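Local coordinates for protein inositol 2-dehydrogenase (Sinorhizobium meliloti, PDB 4HKT) that oxidises myo-inositol to scyllo-inosose (2-keto-myo-inositol) with NAD+ as electron acceptor, the first step of myo-inositol degradation to acetyl-CoA, at residues A77-E81 / R102-C106; S151-P157 / S227-A232. All coordinates share one frame. Where two conformers were deposited one is given. Residues are numbered along the deposited sequence.

Interaction 1 (A77-E81 / R102-C106); sequences ADLIE and RVRAC. With EDO (1,2-ethanediol), chain U.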
loop_
_atom_site.group_PDB
_atom_site.type_symbol
_atom_site.label_atom_id
_atom_site.label_comp_id
_atom_site.label_asym_id
_atom_site.label_seq_id
_atom_site.Cartn_x
_atom_site.Cartn_y
_atom_site.Cartn_z
ATOM N N ALA B 77 -41.120 -6.113 -13.395
ATOM C CA ALA B 77 -42.021 -4.965 -13.473
ATOM C C ALA B 77 -43.452 -5.335 -13.031
ATOM O O ALA B 77 -44.144 -4.563 -12.335
ATOM C CB ALA B 77 -42.009 -4.340 -14.852
ATOM N N ASP B 78 -43.870 -6.524 -13.426
ATOM C CA ASP B 78 -45.205 -7.008 -13.092
ATOM C C ASP B 78 -45.310 -7.227 -11.582
ATOM O O ASP B 78 -46.311 -6.901 -10.969
ATOM C CB ASP B 78 -45.470 -8.333 -13.823
ATOM C CG ASP B 78 -45.788 -8.147 -15.291
ATOM O OD1 ASP B 78 -46.011 -7.008 -15.731
ATOM O OD2 ASP B 78 -45.809 -9.155 -16.030
ATOM N N LEU B 79 -44.274 -7.782 -10.992
ATOM C CA LEU B 79 -44.293 -8.031 -9.558
ATOM C C LEU B 79 -44.287 -6.738 -8.761
ATOM O O LEU B 79 -45.024 -6.619 -7.766
ATOM C CB LEU B 79 -43.158 -8.939 -9.146
ATOM C CG LEU B 79 -43.395 -10.402 -9.484
ATOM C CD1 LEU B 79 -42.124 -11.176 -9.224
ATOM C CD2 LEU B 79 -44.564 -11.003 -8.691
ATOM N N ILE B 80 -43.527 -5.738 -9.217
ATOM C CA ILE B 80 -43.556 -4.421 -8.581
ATOM C C ILE B 80 -44.976 -3.856 -8.638
ATOM O O ILE B 80 -45.510 -3.397 -7.629
ATOM C CB ILE B 80 -42.558 -3.418 -9.230
ATOM C CG1 ILE B 80 -41.121 -3.865 -8.997
ATOM C CG2 ILE B 80 -42.786 -2.031 -8.666
ATOM C CD1 ILE B 80 -40.106 -3.226 -9.947
ATOM N N GLU B 81 -45.612 -3.882 -9.800
ATOM C CA GLU B 81 -46.974 -3.333 -9.912
ATOM C C GLU B 81 -47.981 -4.068 -8.997
ATOM O O GLU B 81 -48.815 -3.434 -8.337
ATOM C CB GLU B 81 -47.457 -3.385 -11.369
ATOM C CG GLU B 81 -46.754 -2.406 -12.273
ATOM C CD GLU B 81 -47.128 -2.536 -13.742
ATOM O OE1 GLU B 81 -47.614 -3.618 -14.151
ATOM O OE2 GLU B 81 -46.880 -1.566 -14.502
ATOM N N ARG B 102 -41.611 0.168 -20.580
ATOM C CA ARG B 102 -42.169 -0.685 -19.478
ATOM C C ARG B 102 -41.834 -0.159 -18.083
ATOM O O ARG B 102 -42.681 -0.212 -17.158
ATOM C CB ARG B 102 -41.624 -2.113 -19.596
ATOM C CG ARG B 102 -42.205 -3.155 -18.656
ATOM C CD ARG B 102 -43.704 -3.363 -18.899
ATOM N NE ARG B 102 -44.352 -4.115 -17.828
ATOM C CZ ARG B 102 -44.932 -3.581 -16.749
ATOM N NH1 ARG B 102 -44.928 -2.257 -16.525
ATOM N NH2 ARG B 102 -45.555 -4.378 -15.895
ATOM N N VAL B 103 -40.595 0.305 -17.899
ATOM C CA VAL B 103 -40.155 0.833 -16.593
ATOM C C VAL B 103 -41.002 2.044 -16.241
ATOM O O VAL B 103 -41.481 2.179 -15.121
ATOM C CB VAL B 103 -38.669 1.229 -16.574
ATOM C CG1 VAL B 103 -38.343 1.934 -15.266
ATOM C CG2 VAL B 103 -37.773 0.026 -16.840
ATOM N N ARG B 104 -41.169 2.940 -17.194
ATOM C CA ARG B 104 -42.021 4.123 -17.045
ATOM C C ARG B 104 -43.453 3.819 -16.653
ATOM O O ARG B 104 -44.012 4.480 -15.775
ATOM C CB ARG B 104 -41.987 4.985 -18.330
ATOM C CG ARG B 104 -40.745 5.883 -18.436
ATOM C CD ARG B 104 -40.872 6.886 -19.583
ATOM N NE ARG B 104 -40.750 6.173 -20.853
ATOM C CZ ARG B 104 -39.604 5.964 -21.513
ATOM N NH1 ARG B 104 -38.432 6.462 -21.074
ATOM N NH2 ARG B 104 -39.644 5.285 -22.656
ATOM N N ALA B 105 -44.033 2.804 -17.275
ATOM C CA ALA B 105 -45.377 2.365 -16.943
ATOM C C ALA B 105 -45.436 1.855 -15.508
ATOM O O ALA B 105 -46.370 2.138 -14.786
ATOM C CB ALA B 105 -45.826 1.259 -17.906
ATOM N N CYS B 106 -44.433 1.090 -15.116
ATOM C CA CYS B 106 -44.324 0.561 -13.775
ATOM C C CYS B 106 -44.232 1.674 -12.690
ATOM O O CYS B 106 -44.988 1.686 -11.731
ATOM C CB CYS B 106 -43.117 -0.365 -13.751
ATOM S SG CYS B 106 -42.706 -1.078 -12.176
HETATM C C1 EDO U . -49.464 -7.655 -13.146
HETATM O O1 EDO U . -50.697 -7.893 -12.450
HETATM C C2 EDO U . -49.012 -6.214 -12.987
HETATM O O2 EDO U . -49.858 -5.258 -13.648
HETATM O O HOH W 1 -43.665 -6.764 -17.994
#
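Two helices of the NAD-binding Rossmann domain run side by side here, their short segments 9.9 Å apart at the axes and only 8° from parallel. One arginine carries most of the polar traffic between them. Arg-102 NH2 donates to Asp-78 OD1 at 2.7 Å and, in a weak bond, to Glu-81 OE1 at 2.8 Å, while Arg-102 NH1 reaches Glu-81 OE2 at 2.9 Å. The two acids, about one helical turn apart, thus hold the guanidinium by its edge in a salt-bridge network. Its third nitrogen is served by water 1, which accepts from Arg-102 NE at 2.7 Å and gives a proton to Asp-78 OD1 at 3.3 Å. Glu-81 OE1 takes a further bond from O2 of a 1,2-ethanediol, 2.8 Å away and probably a crystallisation additive. Beside these charges the contact turns apolar and buried. The methyl of Ala-77 lies over one face of the guanidinium, with Ala-77 CB 3.6 Å from Arg-102 CZ, and Cys-106 SG packs 3.6 Å from Ile-80 CG2. At the backbone, Arg-102 N is satisfied by the side chain of Asp-99. Deeper in the domain, Ile-80 rests on Ile-69 of strand 66-69, and Val-103, which points away from 77-81, packs on Leu-309 and Leu-312, so helix 100-112 also touches helix 305-324.

Interaction 2 (S151-P157 / S227-A232); sequences SRDPSAP and SNSRRA. With EDO (1,2-ethanediol), chain X.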
loop_
_atom_site.group_PDB
_atom_site.type_symbol
_atom_site.label_atom_id
_atom_site.label_comp_id
_atom_site.label_asym_id
_atom_site.label_seq_id
_atom_site.Cartn_x
_atom_site.Cartn_y
_atom_site.Cartn_z
ATOM N N SER B 151 -14.719 -1.883 -13.236
ATOM C CA SER B 151 -15.440 -3.050 -12.725
ATOM C C SER B 151 -15.089 -4.241 -13.595
ATOM O O SER B 151 -15.128 -4.134 -14.810
ATOM C CB SER B 151 -16.954 -2.817 -12.687
ATOM O OG SER B 151 -17.287 -1.775 -11.758
ATOM N N ARG B 152 -14.688 -5.354 -12.963
ATOM C CA ARG B 152 -14.310 -6.560 -13.677
ATOM C C ARG B 152 -14.833 -7.733 -12.894
ATOM O O ARG B 152 -14.518 -7.870 -11.704
ATOM C CB ARG B 152 -12.780 -6.684 -13.863
ATOM C CG ARG B 152 -12.177 -5.496 -14.621
ATOM C CD ARG B 152 -10.682 -5.554 -14.814
ATOM N NE ARG B 152 -10.275 -4.355 -15.528
ATOM C CZ ARG B 152 -9.121 -3.713 -15.391
ATOM N NH1 ARG B 152 -8.166 -4.142 -14.603
ATOM N NH2 ARG B 152 -8.923 -2.587 -16.067
ATOM N N ASP B 153 -15.676 -8.522 -13.547
ATOM C CA ASP B 153 -16.231 -9.714 -12.943
ATOM C C ASP B 153 -15.185 -10.837 -12.936
ATOM O O ASP B 153 -14.256 -10.838 -13.771
ATOM C CB ASP B 153 -17.473 -10.165 -13.719
ATOM C CG ASP B 153 -18.685 -9.314 -13.446
ATOM O OD1 ASP B 153 -18.636 -8.405 -12.589
ATOM O OD2 ASP B 153 -19.721 -9.550 -14.116
ATOM N N PRO B 154 -15.352 -11.827 -12.024
ATOM C CA PRO B 154 -14.383 -12.907 -11.978
ATOM C C PRO B 154 -14.456 -13.737 -13.258
ATOM O O PRO B 154 -13.443 -14.182 -13.765
ATOM C CB PRO B 154 -14.792 -13.700 -10.722
ATOM C CG PRO B 154 -16.262 -13.449 -10.593
ATOM C CD PRO B 154 -16.462 -12.033 -11.061
ATOM N N SER B 155 -15.644 -13.873 -13.830
ATOM C CA SER B 155 -15.776 -14.631 -15.061
ATOM C C SER B 155 -17.130 -14.318 -15.609
ATOM O O SER B 155 -17.949 -13.719 -14.913
ATOM C CB SER B 155 -15.669 -16.141 -14.751
ATOM O OG SER B 155 -16.688 -16.456 -13.836
ATOM N N ALA B 156 -17.368 -14.695 -16.863
ATOM C CA ALA B 156 -18.590 -14.304 -17.576
ATOM C C ALA B 156 -19.739 -15.245 -17.249
ATOM O O ALA B 156 -19.510 -16.404 -16.991
ATOM C CB ALA B 156 -18.358 -14.355 -19.074
ATOM N N PRO B 157 -20.976 -14.752 -17.332
ATOM C CA PRO B 157 -22.086 -15.651 -17.166
ATOM C C PRO B 157 -22.243 -16.540 -18.406
ATOM O O PRO B 157 -21.626 -16.282 -19.433
ATOM C CB PRO B 157 -23.272 -14.717 -16.978
ATOM C CG PRO B 157 -22.899 -13.469 -17.706
ATOM C CD PRO B 157 -21.400 -13.387 -17.712
ATOM N N SER B 227 -14.774 1.508 -17.226
ATOM C CA SER B 227 -14.141 0.333 -17.864
ATOM C C SER B 227 -14.763 -0.958 -17.289
ATOM O O SER B 227 -14.831 -1.108 -16.076
ATOM C CB SER B 227 -12.666 0.369 -17.485
ATOM O OG SER B 227 -11.922 -0.660 -18.044
ATOM N N ASN B 228 -15.198 -1.880 -18.144
ATOM C CA ASN B 228 -15.781 -3.152 -17.679
ATOM C C ASN B 228 -15.135 -4.278 -18.444
ATOM O O ASN B 228 -14.996 -4.180 -19.659
ATOM C CB ASN B 228 -17.249 -3.269 -18.035
ATOM C CG ASN B 228 -18.206 -2.512 -17.145
ATOM O OD1 ASN B 228 -19.418 -2.599 -17.394
ATOM N ND2 ASN B 228 -17.745 -1.836 -16.114
ATOM N N SER B 229 -14.842 -5.378 -17.745
ATOM C CA SER B 229 -14.436 -6.636 -18.348
ATOM C C SER B 229 -15.194 -7.781 -17.659
ATOM O O SER B 229 -15.383 -7.799 -16.433
ATOM C CB SER B 229 -12.932 -6.890 -18.223
ATOM O OG SER B 229 -12.596 -8.211 -18.734
ATOM N N ARG B 230 -15.653 -8.716 -18.464
ATOM C CA ARG B 230 -16.335 -9.860 -17.916
ATOM C C ARG B 230 -15.450 -10.850 -17.139
ATOM O O ARG B 230 -15.999 -11.738 -16.498
ATOM C CB ARG B 230 -17.068 -10.617 -19.022
ATOM C CG ARG B 230 -18.424 -10.045 -19.414
ATOM C CD ARG B 230 -19.388 -9.973 -18.247
ATOM N NE ARG B 230 -20.754 -9.782 -18.681
ATOM C CZ ARG B 230 -21.794 -9.653 -17.876
ATOM N NH1 ARG B 230 -21.627 -9.719 -16.564
ATOM N NH2 ARG B 230 -23.009 -9.463 -18.382
ATOM N N ARG B 231 -14.123 -10.756 -17.220
ATOM C CA ARG B 231 -13.242 -11.785 -16.652
ATOM C C ARG B 231 -11.943 -11.191 -16.145
ATOM O O ARG B 231 -11.208 -10.514 -16.905
ATOM C CB ARG B 231 -12.889 -12.862 -17.695
ATOM C CG ARG B 231 -12.030 -14.012 -17.144
ATOM C CD ARG B 231 -10.537 -13.949 -17.474
ATOM N NE ARG B 231 -10.261 -14.077 -18.926
ATOM C CZ ARG B 231 -9.955 -13.041 -19.712
ATOM N NH1 ARG B 231 -9.874 -11.808 -19.172
ATOM N NH2 ARG B 231 -9.722 -13.205 -21.023
ATOM N N ALA B 232 -11.652 -11.455 -14.860
ATOM C CA ALA B 232 -10.390 -11.088 -14.217
ATOM C C ALA B 232 -9.951 -12.270 -13.352
ATOM O O ALA B 232 -10.685 -12.652 -12.438
ATOM C CB ALA B 232 -10.591 -9.876 -13.348
HETATM C C1 EDO X . -23.584 -10.242 -13.755
HETATM O O1 EDO X . -24.709 -10.745 -14.476
HETATM C C2 EDO X . -23.513 -8.711 -13.780
HETATM O O2 EDO X . -22.165 -8.298 -13.544
HETATM O O HOH W 2 -12.042 -3.290 -17.600
#
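Parallel neighbours in the mixed sheet of the GFO/IDH/MocA C-terminal domain, strands 144-152 and 223-229 pair up to their ends and then pass into loops that stay in contact. Ser-151 N to Ser-227 O (2.9 Å), Ser-229 N to Ser-151 O (3.2 Å) and Asp-153 N to Ser-229 O (3.0 Å) carry the pairing, and a weak bond from Ala-232 N to Asp-153 O (2.9 Å) extends it past the strands. Side chains alternate between the sheet faces. Ser-151 and Asn-228, both m at chi1, share the face covered by helix 168-184, where Ser-151 OG and Asn-228 ND2 both bond to Asp-176 and Asn-228 OD1 to Thr-173. On the face of Arg-152 and Ser-229, Arg-152 is extended after an m chi1; its NH1 bonds to Tyr-234 and forms a salt bridge with Glu-241 of the second subunit. Arg-231 bends through chi2 near -101° and chi3 m in the conformer given, and pairs with Glu-145 of that same subunit. Arg-230 takes m at both chi1 and chi2, then straightens, which carries its NH2 to Asp-171 and sets one guanidinium face against the CD edge of Pro-157, with Pro-157 CD 3.8 Å from Arg-230 CZ. At the guanidinium edge, Arg-230 NH1 meets Asp-153 OD2 in a 3.1 Å salt bridge, and that same oxygen accepts a 2.8 Å hydrogen bond from O2 of a 1,2-ethanediol.

In the fold
From the N terminus, the chain begins with the parallel Rossmann sheet, and interaction 1 closes within that domain a short loop of 20 residues that includes strand 89-93, bringing consecutive helices 76-85 and 100-112 side by side, as in successive beta-alpha units. Strand 117-120 follows, and the chain moves into the C-terminal domain, where interaction 2 closes a larger loop: the 69 intervening residues hold helix 168-184 and strands 188-196 and 211-218 before strand 223-229 returns beside 144-152. The two closures follow in series, neither nested nor crossed, on opposite sides of the chain's centre. Their centres lie 29 Å apart and their nearest atoms about 18 Å, so each ties together its own domain, and interaction 2 also meets the second subunit.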